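Putative polyprenyl synthetase (Streptomyces coelicolor, PDB 3NF2) probably transfers prenyl groups, as expected of a metal-dependent isoprenyl diphosphate synthase of the FPP/GGPP synthase family that lengthens isoprenoid chains. Local coordinates at residues Leu9-Thr14 with Ala62-Glu67; Gly79-Glu84 with Asn130-Glu135; Thr149-Ser154 with Gly185-Cys190; Ala191-Ala196 with Thr208-Gly213. All coordinates share one frame; numbering follows the deposited sequence. Where two conformers were deposited one is given.

Contact 1 (Leu9-Thr14 with Ala62-Glu67)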
loop_
_atom_site.group_PDB
_atom_site.type_symbol
_atom_site.label_atom_id
_atom_site.label_comp_id
_atom_site.label_asym_id
_atom_site.label_seq_id
_atom_site.Cartn_x
_atom_site.Cartn_y
_atom_site.Cartn_z
ATOM N N LEU A 9 16.675 16.623 17.351
ATOM C CA LEU A 9 16.235 15.231 17.231
ATOM C C LEU A 9 15.210 14.877 18.309
ATOM O O LEU A 9 14.240 14.167 18.037
ATOM C CB LEU A 9 17.427 14.264 17.291
ATOM C CG LEU A 9 18.535 14.348 16.233
ATOM C CD1 LEU A 9 19.585 13.279 16.500
ATOM C CD2 LEU A 9 17.999 14.222 14.809
ATOM N N GLU A 10 15.442 15.385 19.522
ATOM C CA GLU A 10 14.489 15.322 20.626
ATOM C C GLU A 10 13.191 16.055 20.275
ATOM O O GLU A 10 12.098 15.517 20.458
ATOM C CB GLU A 10 15.122 15.930 21.890
ATOM C CG GLU A 10 14.148 16.298 23.020
ATOM C CD GLU A 10 13.871 15.153 23.989
ATOM O OE1 GLU A 10 13.649 14.003 23.541
ATOM O OE2 GLU A 10 13.862 15.415 25.213
ATOM N N ARG A 11 13.334 17.275 19.757
ATOM C CA ARG A 11 12.212 18.114 19.337
ATOM C C ARG A 11 11.278 17.409 18.347
ATOM O O ARG A 11 10.059 17.475 18.495
ATOM C CB ARG A 11 12.742 19.414 18.726
ATOM C CG ARG A 11 11.707 20.468 18.407
ATOM C CD ARG A 11 12.163 21.257 17.199
ATOM N NE ARG A 11 11.736 22.649 17.260
ATOM C CZ ARG A 11 11.943 23.543 16.297
ATOM N NH1 ARG A 11 12.570 23.196 15.177
ATOM N NH2 ARG A 11 11.520 24.790 16.456
ATOM N N GLY A 12 11.859 16.729 17.358
ATOM C CA GLY A 12 11.095 16.004 16.343
ATOM C C GLY A 12 10.421 14.746 16.868
ATOM O O GLY A 12 9.277 14.454 16.503
ATOM N N ARG A 13 11.136 14.012 17.724
ATOM C CA ARG A 13 10.628 12.769 18.306
ATOM C C ARG A 13 9.448 13.026 19.244
ATOM O O ARG A 13 8.407 12.372 19.126
ATOM C CB ARG A 13 11.756 11.997 19.013
ATOM C CG ARG A 13 11.295 10.893 19.965
ATOM C CD ARG A 13 12.330 9.781 20.121
ATOM N NE ARG A 13 13.695 10.233 19.866
ATOM C CZ ARG A 13 14.517 9.658 18.995
ATOM N NH1 ARG A 13 14.115 8.601 18.302
ATOM N NH2 ARG A 13 15.741 10.135 18.818
ATOM N N THR A 14 9.606 13.990 20.152
ATOM C CA THR A 14 8.573 14.319 21.141
ATOM C C THR A 14 7.332 14.958 20.528
ATOM O O THR A 14 6.239 14.806 21.063
ATOM C CB THR A 14 9.110 15.219 22.272
ATOM O OG1 THR A 14 9.585 16.454 21.723
ATOM C CG2 THR A 14 10.237 14.517 23.041
ATOM N N ALA A 62 11.228 17.496 9.193
ATOM C CA ALA A 62 9.898 17.973 8.792
ATOM C C ALA A 62 9.388 19.158 9.612
ATOM O O ALA A 62 8.732 20.047 9.062
ATOM C CB ALA A 62 8.891 16.838 8.812
ATOM N N VAL A 63 9.686 19.167 10.912
ATOM C CA VAL A 63 9.295 20.301 11.757
ATOM C C VAL A 63 10.157 21.517 11.433
ATOM O O VAL A 63 9.645 22.636 11.391
ATOM C CB VAL A 63 9.238 19.980 13.295
ATOM C CG1 VAL A 63 8.172 18.931 13.588
ATOM C CG2 VAL A 63 10.579 19.532 13.857
ATOM N N LEU A 64 11.444 21.280 11.161
ATOM C CA LEU A 64 12.351 22.306 10.638
ATOM C C LEU A 64 11.865 22.900 9.316
ATOM O O LEU A 64 11.940 24.110 9.111
ATOM C CB LEU A 64 13.756 21.735 10.433
ATOM C CG LEU A 64 14.910 22.188 11.321
ATOM C CD1 LEU A 64 14.928 21.430 12.634
ATOM C CD2 LEU A 64 16.205 21.966 10.573
ATOM N N SER A 65 11.369 22.033 8.434
ATOM C CA SER A 65 10.890 22.429 7.114
ATOM C C SER A 65 9.785 23.479 7.187
ATOM O O SER A 65 9.732 24.375 6.354
ATOM C CB SER A 65 10.392 21.206 6.341
ATOM O OG SER A 65 10.126 21.528 4.985
ATOM N N ALA A 66 8.918 23.359 8.192
ATOM C CA ALA A 66 7.824 24.302 8.403
ATOM C C ALA A 66 8.323 25.701 8.775
ATOM O O ALA A 66 7.772 26.708 8.310
ATOM C CB ALA A 66 6.856 23.760 9.456
ATOM N N GLU A 67 9.383 25.750 9.579
ATOM C CA GLU A 67 9.997 27.013 10.023
ATOM C C GLU A 67 10.589 27.883 8.914
ATOM O O GLU A 67 10.747 29.087 9.105
ATOM C CB GLU A 67 11.076 26.735 11.060
ATOM C CG GLU A 67 10.546 26.149 12.341
ATOM C CD GLU A 67 11.648 25.770 13.288
ATOM O OE1 GLU A 67 11.726 26.375 14.374
ATOM O OE2 GLU A 67 12.446 24.876 12.945
#
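Arg-11 and Glu-67 reach toward each other tip to tip and form the salt bridge of this contact. The guanidinium grips the carboxylate with both terminal nitrogens, one to each oxygen. NH2 of Arg-11 lies 2.6 Å from OE1 of Glu-67, and NH1 of Arg-11 lies 2.8 Å from OE2 of Glu-67. Both bonds are fairly straight. Both oxygens lie near the guanidinium plane, but the nitrogens come from above the carboxylate plane. The two flat groups are therefore turned 59° apart, not coplanar.

CG of Arg-11 is anti to the backbone N (chi1 -172°). The chain then bends at chi2 and chi3 on its way across. Glu-67 answers with CG anti to the carbonyl carbon and a chain extended beyond it. Paired contacts at two nitrogens should restrict rotation of the guanidinium.

Apolar groups pack alongside the polar bridge. CD of Arg-11 touches CG2 of Val-63 at 4.1 Å, and these side chains slide past each other in opposite directions. CD1 of Leu-64 meets the guanidinium at its edge, 3.9 Å from NH1 of Arg-11. Gly-12 turns only backbone to the partner, with its CA 4.3 Å from CG2 of Val-63.

The axes of the two segments cross at 101°, so helix 5-25 touches the later turns of helix 57-67 over a short length. Helix 326-339 packs on Leu-64 and brings Arg-331 close to the bridge, where it forms a weak, long ion pair with Glu-67. It also brings a like charge near Arg-11; Glu-67 probably offsets both. Helix 77-98 lies against Ala-62 and Val-63.

Contact 2 (Gly79-Glu84 with Asn130-Glu135)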
loop_
_atom_site.group_PDB
_atom_site.type_symbol
_atom_site.label_atom_id
_atom_site.label_comp_id
_atom_site.label_asym_id
_atom_site.label_seq_id
_atom_site.Cartn_x
_atom_site.Cartn_y
_atom_site.Cartn_z
ATOM N N GLY A 79 3.155 16.325 8.535
ATOM C CA GLY A 79 4.173 15.935 7.566
ATOM C C GLY A 79 5.146 14.919 8.118
ATOM O O GLY A 79 5.490 13.971 7.435
ATOM N N ALA A 80 5.575 15.107 9.363
ATOM C CA ALA A 80 6.498 14.181 10.027
ATOM C C ALA A 80 5.861 12.837 10.324
ATOM O O ALA A 80 6.540 11.809 10.292
ATOM C CB ALA A 80 7.011 14.785 11.324
ATOM N N VAL A 81 4.567 12.866 10.645
ATOM C CA VAL A 81 3.807 11.669 10.985
ATOM C C VAL A 81 3.594 10.836 9.710
ATOM O O VAL A 81 3.865 9.635 9.691
ATOM C CB VAL A 81 2.471 12.034 11.727
ATOM C CG1 VAL A 81 1.495 10.859 11.783
ATOM C CG2 VAL A 81 2.767 12.511 13.137
ATOM N N ALA A 82 3.175 11.499 8.643
ATOM C CA ALA A 82 2.974 10.851 7.354
ATOM C C ALA A 82 4.257 10.194 6.816
ATOM O O ALA A 82 4.207 9.067 6.297
ATOM C CB ALA A 82 2.420 11.845 6.351
ATOM N N VAL A 83 5.390 10.895 6.958
ATOM C CA VAL A 83 6.701 10.387 6.547
ATOM C C VAL A 83 7.089 9.136 7.350
ATOM O O VAL A 83 7.576 8.147 6.787
ATOM C CB VAL A 83 7.805 11.480 6.658
ATOM C CG1 VAL A 83 9.190 10.871 6.639
ATOM C CG2 VAL A 83 7.706 12.464 5.503
ATOM N N GLU A 84 6.842 9.173 8.656
ATOM C CA GLU A 84 7.150 8.043 9.517
ATOM C C GLU A 84 6.279 6.833 9.214
ATOM O O GLU A 84 6.737 5.692 9.305
ATOM C CB GLU A 84 6.989 8.432 10.980
ATOM C CG GLU A 84 8.107 9.305 11.525
ATOM C CD GLU A 84 9.480 8.848 11.077
ATOM O OE1 GLU A 84 10.024 9.471 10.140
ATOM O OE2 GLU A 84 10.003 7.867 11.654
ATOM N N ASN A 130 -1.613 9.135 4.079
ATOM C CA ASN A 130 -2.362 9.997 3.175
ATOM C C ASN A 130 -3.525 10.681 3.881
ATOM O O ASN A 130 -3.829 11.838 3.601
ATOM C CB ASN A 130 -2.882 9.192 1.977
ATOM C CG ASN A 130 -1.774 8.722 1.071
ATOM O OD1 ASN A 130 -0.832 9.451 0.799
ATOM N ND2 ASN A 130 -1.887 7.498 0.591
ATOM N N GLU A 131 -4.157 9.956 4.804
ATOM C CA GLU A 131 -5.258 10.478 5.603
ATOM C C GLU A 131 -4.783 11.603 6.511
ATOM O O GLU A 131 -5.416 12.646 6.580
ATOM C CB GLU A 131 -5.875 9.369 6.457
ATOM C CG GLU A 131 -7.167 9.745 7.159
ATOM C CD GLU A 131 -8.387 9.546 6.273
ATOM O OE1 GLU A 131 -8.673 10.430 5.432
ATOM O OE2 GLU A 131 -9.067 8.504 6.423
ATOM N N VAL A 132 -3.661 11.382 7.191
ATOM C CA VAL A 132 -3.118 12.337 8.153
ATOM C C VAL A 132 -2.858 13.713 7.521
ATOM O O VAL A 132 -2.991 14.744 8.181
ATOM C CB VAL A 132 -1.874 11.741 8.873
ATOM C CG1 VAL A 132 -0.872 12.810 9.320
ATOM C CG2 VAL A 132 -2.318 10.903 10.058
ATOM N N LEU A 133 -2.535 13.716 6.231
ATOM C CA LEU A 133 -2.345 14.958 5.493
ATOM C C LEU A 133 -3.651 15.515 4.934
ATOM O O LEU A 133 -3.966 16.675 5.160
ATOM C CB LEU A 133 -1.316 14.777 4.369
ATOM C CG LEU A 133 0.113 14.469 4.831
ATOM C CD1 LEU A 133 0.983 14.065 3.648
ATOM C CD2 LEU A 133 0.721 15.660 5.584
ATOM N N LEU A 134 -4.399 14.683 4.213
ATOM C CA LEU A 134 -5.622 15.117 3.535
ATOM C C LEU A 134 -6.760 15.526 4.492
ATOM O O LEU A 134 -7.607 16.335 4.104
ATOM C CB LEU A 134 -6.093 14.064 2.522
ATOM C CG LEU A 134 -5.230 13.813 1.271
ATOM C CD1 LEU A 134 -5.458 12.419 0.702
ATOM C CD2 LEU A 134 -5.463 14.857 0.184
ATOM N N GLU A 135 -6.742 15.000 5.729
ATOM C CA GLU A 135 -7.650 15.402 6.830
ATOM C C GLU A 135 -7.750 16.912 7.004
ATOM O O GLU A 135 -8.799 17.424 7.407
ATOM C CB GLU A 135 -7.199 14.817 8.184
ATOM C CG GLU A 135 -7.884 13.534 8.580
ATOM C CD GLU A 135 -7.359 12.908 9.879
ATOM O OE1 GLU A 135 -6.257 13.256 10.368
ATOM O OE2 GLU A 135 -8.072 12.032 10.412
#
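Val-81 and Val-132 meet methyl to methyl, and no ring, guanidinium or other flat side chain joins this contact. The side chains that meet are all aliphatic. CG1 of Val-81 lies 3.9 Å from CG1 of Val-132, and the two side chains cross at about a right angle. In both valines CG1 is anti to the backbone N (chi1 166° in Val-81).

Ala-82 and Leu-133 form the second pair. CB of Ala-82 sits against CD1 of Leu-133 at 3.8 Å, and CG of Leu-133 is equally near. The other branch of the leucine, CD2, reaches the backbone of Gly-79, 3.9 Å from its N. The two branches of the leucine thus touch residues three apart, about one turn, on the opposite helix.

The axes of the two segments come within 8.7 Å and run nearly antiparallel. Helix 77-98 is packed here against the C-terminal end of helix 115-134. Helix 5-25 touches Val-81, while helix 139-165 and Ile-194 of helix 173-198 close on Leu-133. Beyond helix 115-134 lies the dimer interface, where Glu-131 forms a salt bridge with Arg-153 of the second subunit.

Contact 3 (Thr149-Ser154 with Gly185-Cys190)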
loop_
_atom_site.group_PDB
_atom_site.type_symbol
_atom_site.label_atom_id
_atom_site.label_comp_id
_atom_site.label_asym_id
_atom_site.label_seq_id
_atom_site.Cartn_x
_atom_site.Cartn_y
_atom_site.Cartn_z
ATOM N N THR A 149 3.522 11.095 -2.182
ATOM C CA THR A 149 3.269 10.108 -3.225
ATOM C C THR A 149 4.500 9.868 -4.105
ATOM O O THR A 149 4.813 8.731 -4.421
ATOM C CB THR A 149 2.053 10.516 -4.090
ATOM O OG1 THR A 149 0.934 10.752 -3.227
ATOM C CG2 THR A 149 1.689 9.412 -5.126
ATOM N N LYS A 150 5.193 10.942 -4.472
ATOM C CA LYS A 150 6.409 10.857 -5.267
ATOM C C LYS A 150 7.457 10.028 -4.524
ATOM O O LYS A 150 8.072 9.129 -5.109
ATOM C CB LYS A 150 6.938 12.262 -5.585
ATOM C CG LYS A 150 8.279 12.278 -6.335
ATOM C CD LYS A 150 8.754 13.687 -6.658
ATOM C CE LYS A 150 10.106 13.654 -7.367
ATOM N NZ LYS A 150 10.322 14.866 -8.200
ATOM N N ALA A 151 7.615 10.310 -3.229
ATOM C CA ALA A 151 8.586 9.622 -2.385
ATOM C C ALA A 151 8.231 8.156 -2.170
ATOM O O ALA A 151 9.118 7.306 -2.059
ATOM C CB ALA A 151 8.696 10.314 -1.055
ATOM N N SER A 152 6.932 7.876 -2.099
ATOM C CA SER A 152 6.449 6.529 -1.849
ATOM C C SER A 152 6.582 5.688 -3.105
ATOM O O SER A 152 6.980 4.531 -3.019
ATOM C CB SER A 152 5.005 6.551 -1.354
ATOM O OG SER A 152 4.152 7.000 -2.388
ATOM N N ARG A 153 6.280 6.276 -4.266
ATOM C CA ARG A 153 6.455 5.592 -5.562
ATOM C C ARG A 153 7.927 5.268 -5.758
ATOM O O ARG A 153 8.289 4.207 -6.295
ATOM C CB ARG A 153 5.953 6.440 -6.742
ATOM C CG ARG A 153 4.458 6.791 -6.705
ATOM C CD ARG A 153 3.745 6.702 -8.056
ATOM N NE ARG A 153 4.502 7.292 -9.160
ATOM C CZ ARG A 153 4.820 6.655 -10.289
ATOM N NH1 ARG A 153 4.443 5.397 -10.487
ATOM N NH2 ARG A 153 5.511 7.287 -11.232
ATOM N N SER A 154 8.771 6.181 -5.279
ATOM C CA SER A 154 10.213 6.039 -5.350
ATOM C C SER A 154 10.751 4.900 -4.498
ATOM O O SER A 154 11.551 4.120 -4.982
ATOM C CB SER A 154 10.891 7.351 -4.974
ATOM O OG SER A 154 10.794 8.272 -6.041
ATOM N N GLY A 185 17.142 8.444 -0.270
ATOM C CA GLY A 185 17.071 9.820 -0.661
ATOM C C GLY A 185 15.709 10.427 -0.842
ATOM O O GLY A 185 15.485 11.519 -0.430
ATOM N N ALA A 186 14.807 9.701 -1.451
ATOM C CA ALA A 186 13.507 10.198 -1.778
ATOM C C ALA A 186 12.679 10.579 -0.589
ATOM O O ALA A 186 11.951 11.510 -0.640
ATOM C CB ALA A 186 12.788 9.223 -2.610
ATOM N N LEU A 187 12.776 9.813 0.468
ATOM C CA LEU A 187 11.999 10.062 1.673
ATOM C C LEU A 187 12.593 11.178 2.544
ATOM O O LEU A 187 11.862 11.880 3.255
ATOM C CB LEU A 187 11.840 8.776 2.493
ATOM C CG LEU A 187 10.856 8.892 3.657
ATOM C CD1 LEU A 187 9.445 9.203 3.147
ATOM C CD2 LEU A 187 10.865 7.648 4.508
ATOM N N LEU A 188 13.913 11.331 2.504
ATOM C CA LEU A 188 14.565 12.446 3.194
ATOM C C LEU A 188 14.308 13.754 2.461
ATOM O O LEU A 188 14.156 14.795 3.087
ATOM C CB LEU A 188 16.055 12.183 3.399
ATOM C CG LEU A 188 16.310 11.285 4.618
ATOM C CD1 LEU A 188 17.650 10.560 4.557
ATOM C CD2 LEU A 188 16.209 12.069 5.905
ATOM N N ALA A 189 14.201 13.669 1.137
ATOM C CA ALA A 189 13.828 14.797 0.292
ATOM C C ALA A 189 12.436 15.272 0.656
ATOM O O ALA A 189 12.195 16.475 0.782
ATOM C CB ALA A 189 13.869 14.393 -1.164
ATOM N N CYS A 190 11.531 14.308 0.826
ATOM C CA CYS A 190 10.167 14.583 1.217
ATOM C C CYS A 190 10.105 15.161 2.625
ATOM O O CYS A 190 9.430 16.155 2.846
ATOM C CB CYS A 190 9.295 13.329 1.125
ATOM S SG CYS A 190 7.568 13.664 1.552
#
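Ala-151 directs its CB toward helix 173-198 and makes most of the touches. This CB lies 3.5 Å from the carbonyl O of Ala-186 and 3.8 Å from CB of Cys-190. CD1 of Leu-187 approaches the same methyl from another direction, at 4.4 Å. The methyl thus touches Ala-186, Leu-187 and Cys-190, within about one turn of the partner helix. The carbonyl it touches is already engaged, because Ala-186 O accepts the backbone N of Cys-190.

Cys-190 meets Ala-151 with CB, not with its sulfur. Its SG is anti to the backbone N (chi1 -178°) and lies farther off, 4.4 Å from CB of Ala-151.

One turn along, Ser-154 and Ala-186 face each other. CB of Ser-154 is 3.6 Å from CB of Ala-186. The hydroxyl of Ser-154 is turned back to its own helix, with OG anti to the carbonyl carbon (chi1 -76°). There it donates to O of Lys-150 at 3.0 Å. The backbone N of Ser-154 reaches that oxygen from the opposite face of the carbonyl plane. The serine thus shows mainly its carbon to the partner while its polar end is satisfied locally.

Small residues allow the backbones to come close: the CA atoms of Ala-151 and Ala-186 are 5.0 Å apart. The segments run almost antiparallel, at 168°.

Helix 173-198 is enclosed on other sides by helices 57-67 and 77-98, which touch Leu-187, and by helix 203-230, which touches Ala-189. Helix 139-165 also faces the second subunit, where Thr-149 and Ser-152 pack on Ala-127 of that chain.

Contact 4 (Ala191-Ala196 with Thr208-Gly213)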
loop_
_atom_site.group_PDB
_atom_site.type_symbol
_atom_site.label_atom_id
_atom_site.label_comp_id
_atom_site.label_asym_id
_atom_site.label_seq_id
_atom_site.Cartn_x
_atom_site.Cartn_y
_atom_site.Cartn_z
ATOM N N ALA A 191 10.817 14.552 3.564
ATOM C CA ALA A 191 10.857 15.055 4.937
ATOM C C ALA A 191 11.398 16.484 5.013
ATOM O O ALA A 191 10.914 17.291 5.803
ATOM C CB ALA A 191 11.678 14.138 5.812
ATOM N N SER A 192 12.389 16.785 4.169
ATOM C CA SER A 192 13.017 18.100 4.118
ATOM C C SER A 192 12.122 19.191 3.545
ATOM O O SER A 192 12.332 20.365 3.836
ATOM C CB SER A 192 14.324 18.052 3.313
ATOM O OG SER A 192 15.323 17.337 4.022
ATOM N N SER A 193 11.143 18.811 2.732
ATOM C CA SER A 193 10.314 19.799 2.041
ATOM C C SER A 193 8.834 19.831 2.458
ATOM O O SER A 193 8.117 20.770 2.103
ATOM C CB SER A 193 10.420 19.621 0.526
ATOM O OG SER A 193 9.792 18.424 0.098
ATOM N N ILE A 194 8.379 18.828 3.209
ATOM C CA ILE A 194 6.944 18.672 3.483
ATOM C C ILE A 194 6.350 19.715 4.468
ATOM O O ILE A 194 5.261 20.253 4.223
ATOM C CB ILE A 194 6.572 17.199 3.867
ATOM C CG1 ILE A 194 5.070 16.954 3.687
ATOM C CG2 ILE A 194 7.108 16.802 5.269
ATOM C CD1 ILE A 194 4.648 15.504 3.881
ATOM N N GLY A 195 7.068 20.002 5.552
ATOM C CA GLY A 195 6.675 21.044 6.502
ATOM C C GLY A 195 6.496 22.395 5.827
ATOM O O GLY A 195 5.551 23.118 6.129
ATOM N N ALA A 196 7.399 22.709 4.898
ATOM C CA ALA A 196 7.389 23.965 4.154
ATOM C C ALA A 196 6.178 24.078 3.254
ATOM O O ALA A 196 5.551 25.140 3.183
ATOM C CB ALA A 196 8.660 24.098 3.334
ATOM N N THR A 208 13.618 22.840 -4.119
ATOM C CA THR A 208 14.972 23.059 -3.715
ATOM C C THR A 208 15.284 22.369 -2.421
ATOM O O THR A 208 16.311 21.789 -2.252
ATOM C CB THR A 208 15.303 24.539 -3.709
ATOM O OG1 THR A 208 15.210 25.022 -5.047
ATOM C CG2 THR A 208 16.670 24.774 -3.211
ATOM N N LEU A 209 14.360 22.421 -1.504
ATOM C CA LEU A 209 14.511 21.737 -0.213
ATOM C C LEU A 209 14.534 20.228 -0.398
ATOM O O LEU A 209 15.170 19.513 0.363
ATOM C CB LEU A 209 13.369 22.109 0.738
ATOM C CG LEU A 209 13.310 23.528 1.306
ATOM C CD1 LEU A 209 11.870 23.872 1.598
ATOM C CD2 LEU A 209 14.155 23.651 2.564
ATOM N N GLU A 210 13.818 19.768 -1.416
ATOM C CA GLU A 210 13.831 18.388 -1.867
ATOM C C GLU A 210 15.233 17.989 -2.346
ATOM O O GLU A 210 15.744 16.926 -1.981
ATOM C CB GLU A 210 12.803 18.247 -2.988
ATOM C CG GLU A 210 12.380 16.854 -3.352
ATOM C CD GLU A 210 11.167 16.854 -4.259
ATOM O OE1 GLU A 210 11.337 16.685 -5.487
ATOM O OE2 GLU A 210 10.042 17.040 -3.740
ATOM N N LYS A 211 15.865 18.861 -3.134
ATOM C CA LYS A 211 17.237 18.638 -3.607
ATOM C C LYS A 211 18.241 18.557 -2.448
ATOM O O LYS A 211 19.144 17.721 -2.457
ATOM C CB LYS A 211 17.640 19.701 -4.629
ATOM C CG LYS A 211 17.003 19.471 -6.006
ATOM C CD LYS A 211 16.972 20.732 -6.877
ATOM C CE LYS A 211 16.312 20.444 -8.228
ATOM N NZ LYS A 211 15.815 21.673 -8.919
ATOM N N TYR A 212 18.050 19.399 -1.440
ATOM C CA TYR A 212 18.827 19.304 -0.218
ATOM C C TYR A 212 18.644 17.937 0.447
ATOM O O TYR A 212 19.621 17.296 0.844
ATOM C CB TYR A 212 18.440 20.438 0.746
ATOM C CG TYR A 212 18.742 20.138 2.194
ATOM C CD1 TYR A 212 17.761 19.619 3.038
ATOM C CD2 TYR A 212 20.009 20.362 2.720
ATOM C CE1 TYR A 212 18.046 19.309 4.366
ATOM C CE2 TYR A 212 20.302 20.073 4.059
ATOM C CZ TYR A 212 19.313 19.551 4.878
ATOM O OH TYR A 212 19.591 19.260 6.208
ATOM N N GLY A 213 17.390 17.497 0.561
ATOM C CA GLY A 213 17.071 16.310 1.341
ATOM C C GLY A 213 17.521 15.041 0.661
ATOM O O GLY A 213 18.046 14.140 1.313
#
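The carbonyl O of Leu-209 is approached from both helices. Gly-213 N of its own helix bonds it at 3.0 Å, and CB of Ser-192 rests on it from across the contact at 3.4 Å. The hydroxyl of Ser-192 is wedged between two further partners. Its OG lies 3.4 Å from CA of Gly-213 and also 3.4 Å from CE1 of Tyr-212, where it meets the ring at its edge. OG is anti to the carbonyl carbon (chi1 -70°), and it is hydrogen-bonded to O of Leu-188 one turn back. Gly-213, without a side chain, lets the hydroxyl lie directly on its CA.

Leu-209 packs on the rest of the segment. Its CB lies against O of Ser-192 and touches CB of Ser-193 at 3.9 Å, and its CD1 packs on CB of Ala-196 at 3.7 Å. Glu-210 aims its carboxylate past this layer to a salt bridge with Arg-147. The hydroxyl of Tyr-212 bonds to O of Phe-332, and the rings of Tyr-212 and Phe-332 meet with their planes nearly perpendicular.

The axes of segments 191-196 and 208-213 come within 7.6 Å and run roughly antiparallel, at 152°, a tight fit made possible by serine, alanine and glycine. Helices 173-198 and 203-230 follow each other in the chain. They form an antiparallel helical hairpin, part of the all-alpha isoprenoid synthase fold.

Helix 173-198 ties the set together, since contacts 3 and 4 use successive turns of it, with centres 10 Å apart. Contact 1 joins contact 4 through a buried polar link: OG of Ser-65 lies 2.7 Å from O of Ser-192 and 3.0 Å from N of Ala-196, both probable hydrogen bonds. Contact 2 meets contact 1 where CB of Ala-80 lies 3.7 Å from CB of Ala-62. It reaches contact 3 through Val-83 and contact 4 through Ile-194. Contacts 2 and 3 also face the second subunit. In this family, helices 77-98 and 203-230 would carry the aspartate-rich motifs that probably bind magnesium; the contacts pack these helices within the bundle.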